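Local coordinates for protein putative oxidoreductase YfjR (Streptomyces aurantiacus, PDB 4OQZ) that is an imine reductase that reduces imines to amines, probably with NADPH as the hydride donor, at residues V231-S235 / G274-F278; L181-Q185 / A256-A260; S92-P96 / M168-N172; A20-Y26 / A146-I151. One frame throughout, in Å; residues are numbered along the deposited sequence.

Contact 1: V231-S235 / G274-F278; sequences VDRLS and GADSF
Residues 231-235 run extended from Asp-232 into the N-cap residue Arg-233, and helix 234-250 starts at Leu-234. Residues 274-278 form a loop alongside, with the CA atoms of Leu-234 and Phe-278 4.2 Å apart and those of Arg-233 and Ser-277 4.8 Å apart. Gly-274 O meets Leu-234 CD2 at 3.4 Å. Ala-275 is the centre of an inverse gamma turn, closed by Asp-276 N to Gly-274 O at 2.5 Å, and its CA lies 4.0 Å from Leu-234 CB. Asp-276 points its CB away but gives its O to Leu-234 N, a 2.8 Å hydrogen bond; Arg-233 CA makes a CH...O contact with the same O at 3.2 Å. The loop docks on the start of a helix in the all-helical C-terminal domain. Ser-277 OG (chi1 t) donates to Asp-232 OD1 at 2.8 Å, and Tyr-218 OH also bonds this OD1. Phe-278 N donates to Asp-232 OD2 at 2.9 Å, almost linearly, so the p rotamer of Asp-232 grips two successive residues. Asp-232 OD2 also lies at the Phe-278 ring edge, 3.2 Å from Phe-278 CD2. Leu-234 CD1 packs 3.9 Å from Phe-278 CB. The Phe-278 ring meets Trp-177 and Trp-184 of the second subunit.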
loop_
_atom_site.group_PDB
_atom_site.type_symbol
_atom_site.label_atom_id
_atom_site.label_comp_id
_atom_site.label_asym_id
_atom_site.label_seq_id
_atom_site.Cartn_x
_atom_site.Cartn_y
_atom_site.Cartn_z
ATOM N N VAL A 231 3.876 -1.913 -21.111
ATOM C CA VAL A 231 3.788 -3.005 -20.138
ATOM C C VAL A 231 2.366 -3.149 -19.571
ATOM O O VAL A 231 1.976 -4.257 -19.204
ATOM C CB VAL A 231 4.887 -2.986 -19.032
ATOM C CG1 VAL A 231 5.007 -4.355 -18.353
ATOM C CG2 VAL A 231 6.249 -2.552 -19.583
ATOM N N ASP A 232 1.568 -2.066 -19.556
ATOM C CA ASP A 232 0.214 -2.157 -19.009
ATOM C C ASP A 232 -0.815 -1.260 -19.703
ATOM O O ASP A 232 -0.466 -0.196 -20.219
ATOM C CB ASP A 232 0.220 -1.900 -17.479
ATOM C CG ASP A 232 0.153 -0.435 -17.085
ATOM O OD1 ASP A 232 1.227 0.219 -17.027
ATOM O OD2 ASP A 232 -0.976 0.088 -16.937
ATOM N N ARG A 233 -2.103 -1.648 -19.601
ATOM C CA ARG A 233 -3.236 -0.900 -20.125
ATOM C C ARG A 233 -4.260 -0.622 -19.007
ATOM O O ARG A 233 -4.594 -1.539 -18.245
ATOM C CB ARG A 233 -3.865 -1.625 -21.339
ATOM C CG ARG A 233 -2.906 -1.769 -22.532
ATOM C CD ARG A 233 -2.746 -3.205 -23.039
ATOM N NE ARG A 233 -2.008 -4.092 -22.122
ATOM C CZ ARG A 233 -0.781 -4.570 -22.337
ATOM N NH1 ARG A 233 -0.109 -4.230 -23.430
ATOM N NH2 ARG A 233 -0.220 -5.390 -21.460
ATOM N N LEU A 234 -4.754 0.647 -18.908
ATOM C CA LEU A 234 -5.723 1.100 -17.891
ATOM C C LEU A 234 -7.020 0.270 -17.868
ATOM O O LEU A 234 -7.548 -0.018 -16.789
ATOM C CB LEU A 234 -6.018 2.614 -18.040
ATOM C CG LEU A 234 -7.072 3.237 -17.097
ATOM C CD1 LEU A 234 -6.653 3.179 -15.639
ATOM C CD2 LEU A 234 -7.388 4.648 -17.487
ATOM N N SER A 235 -7.502 -0.120 -19.058
ATOM C CA SER A 235 -8.703 -0.933 -19.292
ATOM C C SER A 235 -8.619 -2.290 -18.589
ATOM O O SER A 235 -9.636 -2.774 -18.086
ATOM C CB SER A 235 -8.912 -1.134 -20.790
ATOM O OG SER A 235 -7.774 -1.741 -21.385
ATOM N N GLY A 274 -6.826 7.974 -19.992
ATOM C CA GLY A 274 -7.306 7.140 -21.091
ATOM C C GLY A 274 -6.732 5.743 -21.057
ATOM O O GLY A 274 -5.770 5.515 -20.328
ATOM N N ALA A 275 -7.270 4.803 -21.877
ATOM C CA ALA A 275 -6.744 3.428 -21.913
ATOM C C ALA A 275 -5.324 3.334 -22.542
ATOM O O ALA A 275 -5.058 2.666 -23.548
ATOM C CB ALA A 275 -7.728 2.467 -22.557
ATOM N N ASP A 276 -4.420 4.063 -21.883
ATOM C CA ASP A 276 -2.984 4.093 -22.035
ATOM C C ASP A 276 -2.540 3.346 -20.747
ATOM O O ASP A 276 -3.120 2.304 -20.460
ATOM C CB ASP A 276 -2.489 5.542 -22.076
ATOM C CG ASP A 276 -2.620 6.148 -23.444
ATOM O OD1 ASP A 276 -3.656 6.783 -23.702
ATOM O OD2 ASP A 276 -1.691 5.951 -24.279
ATOM N N SER A 277 -1.566 3.857 -19.978
ATOM C CA SER A 277 -1.137 3.193 -18.747
ATOM C C SER A 277 -2.050 3.581 -17.606
ATOM O O SER A 277 -2.566 4.700 -17.585
ATOM C CB SER A 277 0.299 3.558 -18.381
ATOM O OG SER A 277 0.678 2.956 -17.140
ATOM N N PHE A 278 -2.189 2.686 -16.615
ATOM C CA PHE A 278 -2.975 2.983 -15.416
ATOM C C PHE A 278 -2.409 4.195 -14.626
ATOM O O PHE A 278 -3.100 4.783 -13.805
ATOM C CB PHE A 278 -3.216 1.711 -14.583
ATOM C CG PHE A 278 -2.188 1.381 -13.531
ATOM C CD1 PHE A 278 -2.545 1.309 -12.186
ATOM C CD2 PHE A 278 -0.885 1.053 -13.886
ATOM C CE1 PHE A 278 -1.607 0.961 -11.220
ATOM C CE2 PHE A 278 0.064 0.742 -12.919
ATOM C CZ PHE A 278 -0.304 0.668 -11.589
#

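Contact 2: L181-Q185 / A256-A260; sequences LSYWQ and AFPRA
Residues 181-185 belong to the long helix 163-191, and residues 256-260 are the first turn of helix 256-269. The segment axes approach to 10.5 Å and cross at -123°. The closest CA atoms are those of Gln-185 and Phe-257, 7.5 Å apart. Phe-257 takes chi1 t with chi2 61°, which sends its ring straight across to the long helix. Leu-181, chi1 t and chi2 p, lays its CG over one ring face, 4.2 Å from the centroid and 12° off the normal, a CH-pi contact; its CD2 is 3.7 Å from Phe-257 CD1. Ser-182 offers CA to Phe-257 CE2 at 3.4 Å, while its OG bonds Ala-179 O in its own helix. Gln-185, chi1 t and chi2 p, brings OE1 to 3.6 Å from Phe-257 CB and 3.5 Å from Pro-258 CD. Its NE2 bonds Asp-254 O and Asn-248 OD1. The contact joins two helices of the C-terminal domain near the dimer interface, where Phe-257 packs on Pro-178 of the second subunit. Water 1 accepts from Phe-257 N at 2.9 Å and lies 2.9 Å from Gln-185 OE1. No direct hydrogen bond links the segments, so they are held by apolar packing and this shared water.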
loop_
_atom_site.group_PDB
_atom_site.type_symbol
_atom_site.label_atom_id
_atom_site.label_comp_id
_atom_site.label_asym_id
_atom_site.label_seq_id
_atom_site.Cartn_x
_atom_site.Cartn_y
_atom_site.Cartn_z
ATOM N N LEU A 181 -5.655 0.175 5.251
ATOM C CA LEU A 181 -7.053 -0.033 4.918
ATOM C C LEU A 181 -7.239 -1.152 3.893
ATOM O O LEU A 181 -8.215 -1.906 4.014
ATOM C CB LEU A 181 -7.714 1.263 4.448
ATOM C CG LEU A 181 -9.256 1.208 4.217
ATOM C CD1 LEU A 181 -10.002 0.724 5.480
ATOM C CD2 LEU A 181 -9.787 2.540 3.805
ATOM N N SER A 182 -6.278 -1.296 2.915
ATOM C CA SER A 182 -6.330 -2.368 1.916
ATOM C C SER A 182 -6.093 -3.693 2.625
ATOM O O SER A 182 -6.686 -4.707 2.251
ATOM C CB SER A 182 -5.370 -2.121 0.763
ATOM O OG SER A 182 -4.033 -2.468 1.108
ATOM N N TYR A 183 -5.247 -3.673 3.658
ATOM C CA TYR A 183 -5.046 -4.853 4.512
ATOM C C TYR A 183 -6.337 -5.162 5.280
ATOM O O TYR A 183 -6.734 -6.322 5.328
ATOM C CB TYR A 183 -3.810 -4.735 5.435
ATOM C CG TYR A 183 -3.564 -5.989 6.259
ATOM C CD1 TYR A 183 -3.530 -7.246 5.658
ATOM C CD2 TYR A 183 -3.404 -5.920 7.639
ATOM C CE1 TYR A 183 -3.294 -8.398 6.398
ATOM C CE2 TYR A 183 -3.223 -7.079 8.406
ATOM C CZ TYR A 183 -3.186 -8.318 7.779
ATOM O OH TYR A 183 -2.992 -9.471 8.488
ATOM N N TRP A 184 -7.059 -4.139 5.793
ATOM C CA TRP A 184 -8.321 -4.415 6.521
ATOM C C TRP A 184 -9.315 -5.014 5.537
ATOM O O TRP A 184 -10.015 -5.948 5.886
ATOM C CB TRP A 184 -8.938 -3.175 7.189
ATOM C CG TRP A 184 -8.142 -2.423 8.226
ATOM C CD1 TRP A 184 -8.412 -1.164 8.675
ATOM C CD2 TRP A 184 -7.026 -2.893 9.005
ATOM N NE1 TRP A 184 -7.491 -0.790 9.624
ATOM C CE2 TRP A 184 -6.639 -1.836 9.859
ATOM C CE3 TRP A 184 -6.260 -4.075 9.013
ATOM C CZ2 TRP A 184 -5.548 -1.936 10.733
ATOM C CZ3 TRP A 184 -5.198 -4.174 9.897
ATOM C CH2 TRP A 184 -4.853 -3.114 10.741
ATOM N N GLN A 185 -9.295 -4.540 4.265
ATOM C CA GLN A 185 -10.134 -5.101 3.209
ATOM C C GLN A 185 -9.789 -6.577 2.861
ATOM O O GLN A 185 -10.697 -7.373 2.613
ATOM C CB GLN A 185 -10.070 -4.222 1.956
ATOM C CG GLN A 185 -11.039 -4.654 0.875
ATOM C CD GLN A 185 -12.461 -4.257 1.149
ATOM O OE1 GLN A 185 -12.748 -3.163 1.652
ATOM N NE2 GLN A 185 -13.383 -5.142 0.816
ATOM N N ALA A 256 -17.035 -0.824 -0.480
ATOM C CA ALA A 256 -16.776 0.629 -0.454
ATOM C C ALA A 256 -15.344 1.044 -0.831
ATOM O O ALA A 256 -15.180 1.873 -1.726
ATOM C CB ALA A 256 -17.205 1.247 0.879
ATOM N N PHE A 257 -14.318 0.471 -0.176
ATOM C CA PHE A 257 -12.906 0.755 -0.502
ATOM C C PHE A 257 -12.532 0.265 -1.913
ATOM O O PHE A 257 -12.035 1.088 -2.677
ATOM C CB PHE A 257 -11.950 0.226 0.574
ATOM C CG PHE A 257 -10.488 0.490 0.296
ATOM C CD1 PHE A 257 -10.009 1.788 0.176
ATOM C CD2 PHE A 257 -9.585 -0.558 0.203
ATOM C CE1 PHE A 257 -8.652 2.030 -0.079
ATOM C CE2 PHE A 257 -8.237 -0.314 -0.055
ATOM C CZ PHE A 257 -7.772 0.978 -0.163
ATOM N N PRO A 258 -12.843 -0.996 -2.341
ATOM C CA PRO A 258 -12.512 -1.394 -3.717
ATOM C C PRO A 258 -13.289 -0.637 -4.787
ATOM O O PRO A 258 -12.755 -0.465 -5.870
ATOM C CB PRO A 258 -12.852 -2.888 -3.751
ATOM C CG PRO A 258 -12.869 -3.322 -2.330
ATOM C CD PRO A 258 -13.433 -2.141 -1.606
ATOM N N ARG A 259 -14.553 -0.202 -4.536
ATOM C CA ARG A 259 -15.211 0.542 -5.601
ATOM C C ARG A 259 -14.619 1.928 -5.762
ATOM O O ARG A 259 -14.448 2.373 -6.882
ATOM C CB ARG A 259 -16.763 0.495 -5.588
ATOM C CG ARG A 259 -17.471 1.047 -4.359
ATOM C CD ARG A 259 -18.999 0.970 -4.492
ATOM N NE ARG A 259 -19.523 -0.404 -4.529
ATOM C CZ ARG A 259 -19.794 -1.090 -5.640
ATOM N NH1 ARG A 259 -20.275 -2.324 -5.565
ATOM N NH2 ARG A 259 -19.607 -0.539 -6.835
ATOM N N ALA A 260 -14.179 2.545 -4.664
ATOM C CA ALA A 260 -13.494 3.846 -4.671
ATOM C C ALA A 260 -12.255 3.809 -5.574
ATOM O O ALA A 260 -12.022 4.756 -6.335
ATOM C CB ALA A 260 -13.086 4.209 -3.257
HETATM O O HOH W 1 -14.928 -1.366 2.044
#

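Contact 3: S92-P96 / M168-N172; sequences SSDTP and MYQLN
Tyr-169, chi1 t, lays its ring against Ser-93, with CE2 3.3 Å from Ser-93 CB at an oblique angle. This joins the Rossmann-type domain to the long helix 163-191, which leads into the C-terminal domain. Residues 92-96 form the loop between strand 87-90 and helix 96-108. Residues 168-172 are regular helix. The CA atoms of Ser-93 and Tyr-169 are 7.4 Å apart, and those of Thr-95 and Gln-170 are 7.5 Å apart. Ser-93 points its CB toward the helix; Asp-94 and Thr-95 turn theirs away. Asp-94 OD1 accepts from Thr-95 N at 2.8 Å. Thr-95 is the N-cap of helix 96-108, and its OG1 bonds Lys-98 N. The second subunit closes in here, with its Thr-247 on Thr-95, Pro-96 and Gln-170. Gln-170, chi1 and chi2 both m, reaches to the loop, placing CG 4.5 Å from Pro-96 CD. Its NE2 gives a weak hydrogen bond to Asp-94 O at 3.1 Å, with an N-H...O angle of 138°.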
loop_
_atom_site.group_PDB
_atom_site.type_symbol
_atom_site.label_atom_id
_atom_site.label_comp_id
_atom_site.label_asym_id
_atom_site.label_seq_id
_atom_site.Cartn_x
_atom_site.Cartn_y
_atom_site.Cartn_z
ATOM N N SER A 92 3.906 18.639 16.168
ATOM C CA SER A 92 2.465 18.416 15.982
ATOM C C SER A 92 2.137 18.285 14.484
ATOM O O SER A 92 2.239 19.262 13.729
ATOM C CB SER A 92 1.653 19.555 16.599
ATOM O OG SER A 92 2.237 20.023 17.804
ATOM N N SER A 93 1.759 17.063 14.068
ATOM C CA SER A 93 1.423 16.705 12.691
ATOM C C SER A 93 0.139 17.392 12.174
ATOM O O SER A 93 -0.977 16.989 12.509
ATOM C CB SER A 93 1.322 15.194 12.547
ATOM O OG SER A 93 0.099 14.687 13.056
ATOM N N ASP A 94 0.312 18.435 11.377
ATOM C CA ASP A 94 -0.794 19.171 10.772
ATOM C C ASP A 94 -0.384 19.529 9.326
ATOM O O ASP A 94 0.653 19.058 8.863
ATOM C CB ASP A 94 -1.153 20.391 11.642
ATOM C CG ASP A 94 -2.557 20.958 11.505
ATOM O OD1 ASP A 94 -3.199 20.721 10.460
ATOM O OD2 ASP A 94 -2.985 21.706 12.413
ATOM N N THR A 95 -1.195 20.312 8.610
ATOM C CA THR A 95 -0.970 20.681 7.208
ATOM C C THR A 95 0.237 21.604 6.964
ATOM O O THR A 95 0.559 22.412 7.843
ATOM C CB THR A 95 -2.227 21.334 6.618
ATOM O OG1 THR A 95 -2.433 22.627 7.201
ATOM C CG2 THR A 95 -3.453 20.459 6.723
ATOM N N PRO A 96 0.826 21.586 5.729
ATOM C CA PRO A 96 1.917 22.528 5.400
ATOM C C PRO A 96 1.552 23.999 5.564
ATOM O O PRO A 96 2.413 24.785 5.946
ATOM C CB PRO A 96 2.242 22.208 3.940
ATOM C CG PRO A 96 1.753 20.835 3.723
ATOM C CD PRO A 96 0.547 20.686 4.589
ATOM N N MET A 168 5.979 16.251 3.577
ATOM C CA MET A 168 6.589 14.908 3.644
ATOM C C MET A 168 5.836 13.996 4.588
ATOM O O MET A 168 5.587 12.818 4.261
ATOM C CB MET A 168 8.059 15.032 4.060
ATOM C CG MET A 168 9.069 14.505 3.025
ATOM S SD MET A 168 8.850 14.818 1.254
ATOM C CE MET A 168 8.762 16.490 1.261
ATOM N N TYR A 169 5.424 14.557 5.757
ATOM C CA TYR A 169 4.617 13.817 6.705
ATOM C C TYR A 169 3.285 13.368 6.058
ATOM O O TYR A 169 2.966 12.171 6.131
ATOM C CB TYR A 169 4.386 14.616 8.010
ATOM C CG TYR A 169 3.766 13.767 9.098
ATOM C CD1 TYR A 169 4.549 12.915 9.877
ATOM C CD2 TYR A 169 2.386 13.732 9.280
ATOM C CE1 TYR A 169 3.976 12.099 10.857
ATOM C CE2 TYR A 169 1.800 12.898 10.232
ATOM C CZ TYR A 169 2.601 12.106 11.036
ATOM O OH TYR A 169 2.019 11.305 11.981
ATOM N N GLN A 170 2.572 14.292 5.361
ATOM C CA GLN A 170 1.303 13.959 4.689
ATOM C C GLN A 170 1.483 12.928 3.574
ATOM O O GLN A 170 0.657 12.024 3.435
ATOM C CB GLN A 170 0.554 15.210 4.187
ATOM C CG GLN A 170 0.260 16.280 5.251
ATOM C CD GLN A 170 -0.551 15.801 6.434
ATOM O OE1 GLN A 170 -1.347 14.865 6.354
ATOM N NE2 GLN A 170 -0.340 16.423 7.572
ATOM N N LEU A 171 2.609 13.030 2.833
ATOM C CA LEU A 171 2.976 12.144 1.729
ATOM C C LEU A 171 3.093 10.736 2.260
ATOM O O LEU A 171 2.612 9.795 1.627
ATOM C CB LEU A 171 4.289 12.620 1.076
ATOM C CG LEU A 171 4.285 13.171 -0.366
ATOM C CD1 LEU A 171 2.885 13.532 -0.889
ATOM C CD2 LEU A 171 5.218 14.342 -0.506
ATOM N N ASN A 172 3.656 10.596 3.473
ATOM C CA ASN A 172 3.748 9.323 4.161
ATOM C C ASN A 172 2.342 8.767 4.522
ATOM O O ASN A 172 2.075 7.583 4.315
ATOM C CB ASN A 172 4.581 9.482 5.448
ATOM C CG ASN A 172 4.885 8.177 6.118
ATOM O OD1 ASN A 172 4.090 7.628 6.893
ATOM N ND2 ASN A 172 6.037 7.631 5.799
#

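Contact 4: A20-Y26 / A146-I151; sequences AYLDRGY and AALEVI
Val-150 is the main bump, projecting from helix 138-151 into a hollow lined by Ala-20, Tyr-21, Arg-24 and Tyr-26. Val-150 CG1 (chi1 t) sits over the Tyr-21 ring face, 3.8 Å from the centroid and 19° off the normal, a CH-pi contact. Val-150 CG1 is also 3.9 Å from Ala-20 CB; that small side chain lets the CA atoms of Ala-20 and Val-150 come to 6.3 Å. Val-150 CG2 meets Tyr-26 CE1 at 3.7 Å. Tyr-21 and Tyr-26, both chi1 m, reach the other way. Tyr-21 OH donates to Ala-147 O at 2.6 Å. Tyr-26 OH ends 3.6 Å from Ala-147 CA. Arg-24 flanks Val-150 on the exposed side and bonds Gly-126 O through NH2. Helix 12-23 ends in a Schellman motif, Gly-25 as C-prime and Tyr-26 N to Tyr-21 O at 2.9 Å, leading into strand 27-31. Helices 12-23 and 138-151 pack side by side, both touching Ile-63 of the sheet, as helices flanking a Rossmann-fold sheet do.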
loop_
_atom_site.group_PDB
_atom_site.type_symbol
_atom_site.label_atom_id
_atom_site.label_comp_id
_atom_site.label_asym_id
_atom_site.label_seq_id
_atom_site.Cartn_x
_atom_site.Cartn_y
_atom_site.Cartn_z
ATOM N N ALA A 20 13.198 9.693 26.785
ATOM C CA ALA A 20 14.396 9.528 25.954
ATOM C C ALA A 20 15.427 10.607 26.354
ATOM O O ALA A 20 16.602 10.277 26.552
ATOM C CB ALA A 20 14.035 9.670 24.491
ATOM N N TYR A 21 14.969 11.872 26.569
ATOM C CA TYR A 21 15.867 12.925 27.048
ATOM C C TYR A 21 16.424 12.632 28.444
ATOM O O TYR A 21 17.628 12.769 28.650
ATOM C CB TYR A 21 15.229 14.327 26.952
ATOM C CG TYR A 21 15.241 14.896 25.554
ATOM C CD1 TYR A 21 16.429 15.304 24.952
ATOM C CD2 TYR A 21 14.060 15.047 24.831
ATOM C CE1 TYR A 21 16.447 15.819 23.651
ATOM C CE2 TYR A 21 14.064 15.568 23.537
ATOM C CZ TYR A 21 15.262 15.939 22.943
ATOM O OH TYR A 21 15.261 16.455 21.666
ATOM N N LEU A 22 15.576 12.167 29.387
ATOM C CA LEU A 22 16.026 11.797 30.727
ATOM C C LEU A 22 17.019 10.613 30.679
ATOM O O LEU A 22 18.027 10.640 31.386
ATOM C CB LEU A 22 14.836 11.455 31.644
ATOM C CG LEU A 22 13.886 12.587 32.045
ATOM C CD1 LEU A 22 12.623 12.019 32.669
ATOM C CD2 LEU A 22 14.555 13.574 32.985
ATOM N N ASP A 23 16.758 9.621 29.808
ATOM C CA ASP A 23 17.622 8.438 29.610
ATOM C C ASP A 23 19.028 8.818 29.133
ATOM O O ASP A 23 19.974 8.072 29.385
ATOM C CB ASP A 23 17.009 7.486 28.559
ATOM C CG ASP A 23 15.860 6.604 29.016
ATOM O OD1 ASP A 23 15.727 6.387 30.248
ATOM O OD2 ASP A 23 15.124 6.085 28.134
ATOM N N ARG A 24 19.136 9.948 28.388
ATOM C CA ARG A 24 20.394 10.456 27.850
ATOM C C ARG A 24 21.101 11.487 28.742
ATOM O O ARG A 24 22.130 12.034 28.343
ATOM C CB ARG A 24 20.203 10.947 26.418
ATOM C CG ARG A 24 20.585 9.871 25.418
ATOM C CD ARG A 24 19.559 9.724 24.319
ATOM N NE ARG A 24 19.646 8.406 23.687
ATOM C CZ ARG A 24 18.718 7.888 22.887
ATOM N NH1 ARG A 24 17.612 8.570 22.609
ATOM N NH2 ARG A 24 18.886 6.680 22.360
ATOM N N GLY A 25 20.582 11.690 29.954
ATOM C CA GLY A 25 21.159 12.592 30.941
ATOM C C GLY A 25 20.753 14.041 30.814
ATOM O O GLY A 25 21.383 14.912 31.423
ATOM N N TYR A 26 19.701 14.322 30.030
ATOM C CA TYR A 26 19.259 15.711 29.860
ATOM C C TYR A 26 18.499 16.208 31.071
ATOM O O TYR A 26 17.647 15.511 31.616
ATOM C CB TYR A 26 18.361 15.876 28.621
ATOM C CG TYR A 26 19.076 15.898 27.292
ATOM C CD1 TYR A 26 19.533 14.718 26.704
ATOM C CD2 TYR A 26 19.182 17.071 26.560
ATOM C CE1 TYR A 26 20.140 14.724 25.447
ATOM C CE2 TYR A 26 19.778 17.090 25.299
ATOM C CZ TYR A 26 20.271 15.916 24.753
ATOM O OH TYR A 26 20.884 15.940 23.524
ATOM N N ALA A 146 22.038 17.040 17.169
ATOM C CA ALA A 146 22.357 16.029 18.201
ATOM C C ALA A 146 21.192 15.839 19.190
ATOM O O ALA A 146 20.911 14.704 19.569
ATOM C CB ALA A 146 23.636 16.396 18.954
ATOM N N ALA A 147 20.496 16.938 19.568
ATOM C CA ALA A 147 19.337 16.896 20.459
ATOM C C ALA A 147 18.107 16.309 19.770
ATOM O O ALA A 147 17.374 15.562 20.393
ATOM C CB ALA A 147 19.030 18.285 20.993
ATOM N N LEU A 148 17.891 16.602 18.483
ATOM C CA LEU A 148 16.763 16.041 17.735
ATOM C C LEU A 148 16.991 14.552 17.474
ATOM O O LEU A 148 16.013 13.813 17.344
ATOM C CB LEU A 148 16.546 16.802 16.414
ATOM C CG LEU A 148 16.403 18.311 16.542
ATOM C CD1 LEU A 148 16.556 18.977 15.194
ATOM C CD2 LEU A 148 15.105 18.689 17.262
ATOM N N GLU A 149 18.271 14.096 17.490
ATOM C CA GLU A 149 18.624 12.680 17.313
ATOM C C GLU A 149 18.183 11.837 18.537
ATOM O O GLU A 149 18.151 10.595 18.460
ATOM C CB GLU A 149 20.123 12.494 17.046
ATOM C CG GLU A 149 20.527 12.914 15.641
ATOM C CD GLU A 149 22.008 12.812 15.343
ATOM O OE1 GLU A 149 22.823 12.693 16.287
ATOM O OE2 GLU A 149 22.356 12.848 14.145
ATOM N N VAL A 150 17.828 12.522 19.641
ATOM C CA VAL A 150 17.342 11.867 20.853
ATOM C C VAL A 150 15.917 11.395 20.561
ATOM O O VAL A 150 15.589 10.265 20.936
ATOM C CB VAL A 150 17.470 12.742 22.123
ATOM C CG1 VAL A 150 16.846 12.066 23.347
ATOM C CG2 VAL A 150 18.927 13.089 22.397
ATOM N N ILE A 151 15.108 12.221 19.842
ATOM C CA ILE A 151 13.730 11.898 19.424
ATOM C C ILE A 151 13.740 10.664 18.493
ATOM O O ILE A 151 13.084 9.674 18.813
ATOM C CB ILE A 151 12.987 13.122 18.812
ATOM C CG1 ILE A 151 12.714 14.189 19.907
ATOM C CG2 ILE A 151 11.673 12.706 18.122
ATOM C CD1 ILE A 151 12.661 15.680 19.315
#

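How the contacts relate
From the N terminus, contact 4 opens first, on helix 12-23, and contact 3 opens at 92-96. Contact 4 closes at 146-151, before contact 3 closes at 168-172, so the two cross. Contact 4 stays within the NAD-binding domain; contact 3 ties that domain to helix 163-191. The same helix then opens contact 2 at 181-185. Contact 1 opens at 231-235, contact 2 closes at 256-260 and contact 1 closes at 274-278, so this pair crosses too, within the C-terminal domain. Helices 234-250 and 256-269 are consecutive. Contacts 1 and 4 are the farthest apart, with centres about 50 Å from each other. Contacts 1, 2 and 3 also touch the second subunit.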